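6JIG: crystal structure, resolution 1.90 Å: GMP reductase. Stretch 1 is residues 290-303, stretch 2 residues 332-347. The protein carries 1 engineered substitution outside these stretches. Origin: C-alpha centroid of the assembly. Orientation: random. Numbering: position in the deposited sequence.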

ATOM      1  N   ASN A 290      10.448  37.055  13.995  1.00 34.65           N
ATOM      2  CA  ASN A 290      10.200  35.968  14.945  1.00 33.72           C
ATOM      3  C   ASN A 290      11.453  35.615  15.737  1.00 34.38           C
ATOM      4  O   ASN A 290      12.569  35.648  15.206  1.00 34.94           O
ATOM      5  CB  ASN A 290       9.699  34.723  14.203  1.00 34.29           C
ATOM      6  CG  ASN A 290       8.194  34.703  14.064  1.00 36.82           C
ATOM      7  OD1 ASN A 290       7.556  35.753  14.014  1.00 36.89           O
ATOM      8  ND2 ASN A 290       7.612  33.504  14.037  1.00 34.95           N
ATOM      9  N   ILE A 291      11.263  35.254  17.005  1.00 33.02           N
ATOM     10  CA  ILE A 291      12.369  35.078  17.929  1.00 33.67           C
ATOM     11  C   ILE A 291      12.149  33.780  18.685  1.00 33.27           C
ATOM     12  O   ILE A 291      11.058  33.212  18.691  1.00 31.82           O
ATOM     13  CB  ILE A 291      12.509  36.246  18.925  1.00 35.16           C
ATOM     14  CG1 ILE A 291      11.256  36.349  19.778  1.00 38.82           C
ATOM     15  CG2 ILE A 291      12.813  37.568  18.192  1.00 34.21           C
ATOM     16  CD1 ILE A 291      11.460  37.174  21.050  1.00 39.25           C
ATOM     17  N   ALA A 292      13.203  33.332  19.350  1.00 34.13           N
ATOM     18  CA  ALA A 292      13.060  32.073  20.085  1.00 36.90           C
ATOM     19  C   ALA A 292      14.001  31.981  21.277  1.00 35.95           C
ATOM     20  O   ALA A 292      14.247  30.862  21.738  1.00 36.33           O
ATOM     21  CB  ALA A 292      13.284  30.878  19.146  1.00 35.49           C
ATOM     22  N   SER A 293      14.532  33.089  21.792  1.00 35.64           N
ATOM     23  CA  SER A 293      15.459  33.060  22.918  1.00 37.28           C
ATOM     24  C   SER A 293      15.171  34.219  23.859  1.00 36.64           C
ATOM     25  O   SER A 293      14.613  35.247  23.461  1.00 35.27           O
ATOM     26  CB  SER A 293      16.926  33.137  22.462  1.00 36.71           C
ATOM     27  OG  SER A 293      17.239  34.441  21.983  1.00 36.76           O
ATOM     28  N   ALA A 294      15.584  34.044  25.119  1.00 35.95           N
ATOM     29  CA  ALA A 294      15.436  35.112  26.099  1.00 39.10           C
ATOM     30  C   ALA A 294      16.207  36.356  25.678  1.00 38.06           C
ATOM     31  O   ALA A 294      15.718  37.485  25.829  1.00 35.67           O
ATOM     32  CB  ALA A 294      15.896  34.622  27.471  1.00 38.34           C
ATOM     33  N   GLU A 295      17.417  36.174  25.137  1.00 35.28           N
ATOM     34  CA  GLU A 295      18.201  37.320  24.693  1.00 37.15           C
ATOM     35  C   GLU A 295      17.486  38.070  23.573  1.00 38.50           C
ATOM     36  O   GLU A 295      17.490  39.307  23.543  1.00 38.38           O
ATOM     37  CB  GLU A 295      19.594  36.852  24.255  1.00 37.63           C
ATOM     38  N   ALA A 296      16.845  37.337  22.658  1.00 36.44           N
ATOM     39  CA  ALA A 296      16.119  37.974  21.563  1.00 34.77           C
ATOM     40  C   ALA A 296      14.916  38.755  22.082  1.00 37.30           C
ATOM     41  O   ALA A 296      14.622  39.853  21.591  1.00 34.06           O
ATOM     42  CB  ALA A 296      15.676  36.919  20.548  1.00 36.10           C
ATOM     43  N   ALA A 297      14.200  38.198  23.059  1.00 34.29           N
ATOM     44  CA  ALA A 297      13.080  38.932  23.644  1.00 36.17           C
ATOM     45  C   ALA A 297      13.564  40.230  24.274  1.00 36.82           C
ATOM     46  O   ALA A 297      12.969  41.299  24.071  1.00 38.71           O
ATOM     47  CB  ALA A 297      12.361  38.058  24.676  1.00 34.83           C
ATOM     48  N   GLU A 298      14.650  40.156  25.040  1.00 36.87           N
ATOM     49  CA  GLU A 298      15.204  41.348  25.668  1.00 39.88           C
ATOM     50  C   GLU A 298      15.529  42.413  24.630  1.00 39.24           C
ATOM     51  O   GLU A 298      15.203  43.592  24.814  1.00 39.88           O
ATOM     52  CB  GLU A 298      16.456  40.976  26.467  1.00 41.54           C
ATOM     53  CG  GLU A 298      17.130  42.154  27.174  1.00 45.45           C
ATOM     54  CD  GLU A 298      16.353  42.625  28.394  1.00 51.99           C
ATOM     55  OE1 GLU A 298      15.699  41.774  29.039  1.00 53.54           O
ATOM     56  OE2 GLU A 298      16.398  43.841  28.712  1.00 50.81           O
ATOM     57  N   ALA A 299      16.130  42.010  23.508  1.00 38.24           N
ATOM     58  CA  ALA A 299      16.564  42.988  22.513  1.00 38.09           C
ATOM     59  C   ALA A 299      15.374  43.659  21.837  1.00 42.06           C
ATOM     60  O   ALA A 299      15.379  44.879  21.605  1.00 40.81           O
ATOM     61  CB  ALA A 299      17.465  42.309  21.472  1.00 39.60           C
ATOM     62  N   LEU A 300      14.356  42.881  21.486  1.00 38.23           N
ATOM     63  CA  LEU A 300      13.212  43.474  20.811  1.00 37.83           C
ATOM     64  C   LEU A 300      12.400  44.337  21.772  1.00 40.05           C
ATOM     65  O   LEU A 300      11.908  45.403  21.385  1.00 39.15           O
ATOM     66  CB  LEU A 300      12.343  42.390  20.166  1.00 36.28           C
ATOM     67  CG  LEU A 300      12.881  41.734  18.878  1.00 38.36           C
ATOM     68  CD1 LEU A 300      11.775  40.929  18.222  1.00 39.13           C
ATOM     69  CD2 LEU A 300      13.393  42.768  17.906  1.00 43.42           C
ATOM     70  N   ILE A 301      12.272  43.910  23.032  1.00 37.21           N
ATOM     71  CA  ILE A 301      11.597  44.749  24.021  1.00 41.91           C
ATOM     72  C   ILE A 301      12.358  46.059  24.221  1.00 43.48           C
ATOM     73  O   ILE A 301      11.761  47.142  24.272  1.00 41.39           O
ATOM     74  CB  ILE A 301      11.419  43.994  25.348  1.00 41.92           C
ATOM     75  CG1 ILE A 301      10.461  42.807  25.171  1.00 34.46           C
ATOM     76  CG2 ILE A 301      10.901  44.946  26.431  1.00 40.67           C
ATOM     77  CD1 ILE A 301      10.473  41.856  26.341  1.00 35.49           C
ATOM     78  N   ASP A 302      13.686  45.979  24.348  1.00 41.09           N
ATOM     79  CA  ASP A 302      14.495  47.188  24.500  1.00 43.01           C
ATOM     80  C   ASP A 302      14.388  48.094  23.279  1.00 44.68           C
ATOM     81  O   ASP A 302      14.538  49.318  23.398  1.00 43.36           O
ATOM     82  CB  ASP A 302      15.964  46.816  24.747  1.00 44.26           C
ATOM     83  CG  ASP A 302      16.209  46.254  26.142  1.00 45.54           C
ATOM     84  OD1 ASP A 302      15.328  46.361  27.016  1.00 48.19           O
ATOM     85  OD2 ASP A 302      17.300  45.688  26.357  1.00 51.24           O
ATOM     86  N   ALA A 303      14.141  47.523  22.097  1.00 39.01           N
ATOM     87  CA  ALA A 303      13.937  48.347  20.913  1.00 42.80           C
ATOM     88  C   ALA A 303      12.566  49.010  20.889  1.00 43.18           C
ATOM     89  O   ALA A 303      12.328  49.853  20.017  1.00 43.10           O
ATOM     90  CB  ALA A 303      14.133  47.520  19.639  1.00 42.34           C
ATOM     91  N   SER A 332       9.890  25.132  24.516  1.00 28.18           N
ATOM     92  CA  SER A 332      11.008  25.754  25.217  1.00 32.23           C
ATOM     93  C   SER A 332      11.181  27.206  24.776  1.00 31.11           C
ATOM     94  O   SER A 332      11.605  28.053  25.566  1.00 30.76           O
ATOM     95  CB  SER A 332      12.303  24.977  24.958  1.00 34.09           C
ATOM     96  OG  SER A 332      12.264  23.692  25.562  1.00 33.15           O
ATOM     97  N   ALA A 333      10.907  27.500  23.501  1.00 29.81           N
ATOM     98  CA  ALA A 333      11.055  28.878  23.030  1.00 30.40           C
ATOM     99  C   ALA A 333      10.045  29.790  23.713  1.00 32.04           C
ATOM    100  O   ALA A 333      10.382  30.901  24.149  1.00 32.33           O
ATOM    101  CB  ALA A 333      10.883  28.943  21.512  1.00 33.20           C
ATOM    102  N   VAL A 334       8.802  29.324  23.827  1.00 31.24           N
ATOM    103  CA  VAL A 334       7.760  30.084  24.518  1.00 30.97           C
ATOM    104  C   VAL A 334       8.124  30.273  25.989  1.00 34.38           C
ATOM    105  O   VAL A 334       8.009  31.373  26.542  1.00 32.54           O
ATOM    106  CB  VAL A 334       6.403  29.383  24.342  1.00 30.27           C
ATOM    107  CG1 VAL A 334       5.301  30.053  25.214  1.00 29.84           C
ATOM    108  CG2 VAL A 334       6.006  29.379  22.863  1.00 31.15           C
ATOM    109  N   LEU A 335       8.552  29.197  26.654  1.00 30.87           N
ATOM    110  CA  LEU A 335       8.931  29.309  28.059  1.00 31.76           C
ATOM    111  C   LEU A 335      10.021  30.347  28.257  1.00 34.54           C
ATOM    112  O   LEU A 335       9.935  31.186  29.161  1.00 36.66           O
ATOM    113  CB  LEU A 335       9.403  27.957  28.590  1.00 34.50           C
ATOM    114  CG  LEU A 335       8.357  26.877  28.883  1.00 31.93           C
ATOM    115  CD1 LEU A 335       9.070  25.553  29.138  1.00 32.24           C
ATOM    116  CD2 LEU A 335       7.487  27.236  30.083  1.00 32.55           C
ATOM    117  N   ALA A 336      11.063  30.301  27.426  1.00 30.81           N
ATOM    118  CA  ALA A 336      12.193  31.193  27.643  1.00 36.29           C
ATOM    119  C   ALA A 336      11.819  32.626  27.305  1.00 35.95           C
ATOM    120  O   ALA A 336      12.203  33.560  28.016  1.00 37.05           O
ATOM    121  CB  ALA A 336      13.400  30.746  26.808  1.00 38.16           C
ATOM    122  N   CYS A 337      11.071  32.820  26.223  1.00 32.70           N
ATOM    123  CA  CYS A 337      10.773  34.184  25.812  1.00 34.19           C
ATOM    124  C   CYS A 337       9.774  34.841  26.753  1.00 34.88           C
ATOM    125  O   CYS A 337       9.897  36.038  27.056  1.00 33.95           O
ATOM    126  CB  CYS A 337      10.248  34.207  24.378  1.00 34.16           C
ATOM    127  SG  CYS A 337      11.500  33.808  23.129  1.00 35.90           S
ATOM    128  N   THR A 338       8.786  34.081  27.235  1.00 34.04           N
ATOM    129  CA  THR A 338       7.763  34.707  28.063  1.00 32.69           C
ATOM    130  C   THR A 338       8.275  34.996  29.462  1.00 37.36           C
ATOM    131  O   THR A 338       7.760  35.904  30.116  1.00 35.79           O
ATOM    132  CB  THR A 338       6.481  33.862  28.139  1.00 34.35           C
ATOM    133  OG1 THR A 338       6.744  32.580  28.736  1.00 32.07           O
ATOM    134  CG2 THR A 338       5.860  33.701  26.748  1.00 31.61           C
ATOM    135  N   ARG A 339       9.270  34.238  29.943  1.00 37.03           N
ATOM    136  CA  ARG A 339       9.885  34.576  31.226  1.00 36.84           C
ATOM    137  C   ARG A 339      10.443  35.995  31.205  1.00 38.02           C
ATOM    138  O   ARG A 339      10.250  36.764  32.153  1.00 40.11           O
ATOM    139  CB  ARG A 339      10.998  33.579  31.575  1.00 41.51           C
ATOM    140  CG  ARG A 339      11.387  33.611  33.052  1.00 48.60           C
ATOM    141  CD  ARG A 339      12.686  32.850  33.325  1.00 55.32           C
ATOM    142  N   VAL A 340      11.142  36.356  30.128  1.00 36.79           N
ATOM    143  CA  VAL A 340      11.677  37.708  29.998  1.00 37.38           C
ATOM    144  C   VAL A 340      10.544  38.705  29.793  1.00 37.27           C
ATOM    145  O   VAL A 340      10.488  39.759  30.442  1.00 39.58           O
ATOM    146  CB  VAL A 340      12.689  37.770  28.838  1.00 36.50           C
ATOM    147  CG1 VAL A 340      13.056  39.211  28.526  1.00 42.44           C
ATOM    148  CG2 VAL A 340      13.933  36.939  29.167  1.00 38.68           C
ATOM    149  N   ALA A 341       9.631  38.389  28.874  1.00 35.68           N
ATOM    150  CA  ALA A 341       8.608  39.348  28.476  1.00 36.90           C
ATOM    151  C   ALA A 341       7.630  39.636  29.609  1.00 38.22           C
ATOM    152  O   ALA A 341       7.181  40.779  29.763  1.00 37.99           O
ATOM    153  CB  ALA A 341       7.866  38.848  27.238  1.00 34.29           C
ATOM    154  N   ARG A 342       7.287  38.622  30.412  1.00 38.34           N
ATOM    155  CA  ARG A 342       6.327  38.848  31.496  1.00 38.73           C
ATOM    156  C   ARG A 342       6.850  39.875  32.491  1.00 42.01           C
ATOM    157  O   ARG A 342       6.074  40.654  33.050  1.00 39.83           O
ATOM    158  CB  ARG A 342       5.999  37.528  32.208  1.00 38.44           C
ATOM    159  N   ARG A 343       8.164  39.908  32.714  1.00 42.67           N
ATOM    160  CA  ARG A 343       8.717  40.871  33.656  1.00 41.59           C
ATOM    161  C   ARG A 343       8.692  42.283  33.093  1.00 41.21           C
ATOM    162  O   ARG A 343       8.696  43.247  33.864  1.00 43.19           O
ATOM    163  CB  ARG A 343      10.135  40.447  34.050  1.00 46.29           C
ATOM    164  CG  ARG A 343      10.137  39.092  34.777  1.00 48.36           C
ATOM    165  CD  ARG A 343      11.517  38.471  35.010  1.00 53.52           C
ATOM    166  NE  ARG A 343      11.369  37.181  35.698  1.00 57.34           N
ATOM    167  CZ  ARG A 343      12.305  36.234  35.771  1.00 61.82           C
ATOM    168  NH1 ARG A 343      13.488  36.411  35.191  1.00 62.79           N
ATOM    169  NH2 ARG A 343      12.054  35.101  36.418  1.00 59.68           N
ATOM    170  N   ARG A 344       8.616  42.428  31.774  1.00 39.76           N
ATOM    171  CA  ARG A 344       8.563  43.732  31.134  1.00 40.46           C
ATOM    172  C   ARG A 344       7.156  44.127  30.689  1.00 41.62           C
ATOM    173  O   ARG A 344       6.985  45.226  30.143  1.00 39.31           O
ATOM    174  CB  ARG A 344       9.521  43.765  29.933  1.00 40.12           C
ATOM    175  CG  ARG A 344      10.973  43.407  30.272  1.00 40.60           C
ATOM    176  CD  ARG A 344      11.675  44.568  30.984  1.00 45.97           C
ATOM    177  NE  ARG A 344      11.796  45.759  30.143  1.00 45.65           N
ATOM    178  CZ  ARG A 344      12.789  45.976  29.288  1.00 47.49           C
ATOM    179  NH1 ARG A 344      13.754  45.074  29.141  1.00 46.74           N
ATOM    180  NH2 ARG A 344      12.815  47.090  28.566  1.00 46.23           N
ATOM    181  N   GLY A 345       6.163  43.262  30.885  1.00 38.31           N
ATOM    182  CA  GLY A 345       4.789  43.550  30.491  1.00 42.10           C
ATOM    183  C   GLY A 345       4.505  43.492  29.002  1.00 43.00           C
ATOM    184  O   GLY A 345       3.633  44.221  28.516  1.00 39.13           O
ATOM    185  N   VAL A 346       5.200  42.635  28.259  1.00 35.73           N
ATOM    186  CA  VAL A 346       5.079  42.603  26.806  1.00 36.08           C
ATOM    187  C   VAL A 346       4.436  41.272  26.417  1.00 37.02           C
ATOM    188  O   VAL A 346       5.040  40.215  26.638  1.00 37.04           O
ATOM    189  CB  VAL A 346       6.442  42.779  26.123  1.00 37.47           C
ATOM    190  CG1 VAL A 346       6.322  42.546  24.616  1.00 36.00           C
ATOM    191  CG2 VAL A 346       7.006  44.182  26.403  1.00 39.26           C
ATOM    192  N   PRO A 347       3.235  41.271  25.835  1.00 36.79           N
ATOM    193  CA  PRO A 347       2.581  40.003  25.481  1.00 37.45           C
ATOM    194  C   PRO A 347       3.303  39.279  24.357  1.00 36.24           C
ATOM    195  O   PRO A 347       3.947  39.894  23.505  1.00 34.16           O
ATOM    196  CB  PRO A 347       1.174  40.430  25.041  1.00 37.29           C
ATOM    197  CG  PRO A 347       0.975  41.811  25.665  1.00 35.92           C
ATOM    198  CD  PRO A 347       2.350  42.432  25.646  1.00 35.07           C
TER

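The helix that starts at Ala294 and the helix that carries Ala333 to Ala341 run in roughly the same direction, at 37° to one another, and their axes approach to 8.1 Å. Small residues permit this spacing: the CA atoms of Ala294 and Cys337 lie 4.8 Å apart, and Ala297 CB rests 4.0 Å from Cys337 O, a carbonyl already engaged by Ala341 N within its own helix.

Polar contacts between the stretches are concentrated at Arg344. Its side chain, with chi1 to chi3 all m, folds back so that the guanidinium meets two carboxylates near its plane. Asp302 OD1 accepts from both Arg344 NH1 (2.9 Å) and Arg344 NH2 (3.0 Å), while Glu298 OE2 forms a second salt bridge to Arg344 NH1 at 2.9 Å. The shared cation helps offset the proximity of two acceptors, Glu298 OE2 and Asp302 OD2, only 3.1 Å apart. Ile301 CG2 covers one guanidinium face, 3.6 Å from Arg344 CZ, so the arginine serves apolar packing as well as charge pairing.

Val340 is the central knob, set among Ala294, Ala297, Glu298 and Ile301; its CG2 reaches Ala294 CB at 3.5 Å. Ile301, whose CA-to-CB bond points toward the other stretch, spans Ala341 and Val346, with Ile301 CG1 3.9 Å from Val346 CG2. Gly345, at positive phi, makes the Schellman turn that leads to Val346, and Val346 N is satisfied by Ala341 O at 3.1 Å.

At the other end, Ser293 caps its helix: with chi1 p, Ser293 OG accepts from Ala296 N at 3.0 Å, while its CB points away from the partner stretch. Cys337 SG lies beside this turn, 3.4 Å from Ser293 N and 4.0 Å from Ile291 CD1. Ala292 CB packs against Ala333 CB at 3.9 Å, but the contact also buries Ala292 O, which has no polar partner in the model.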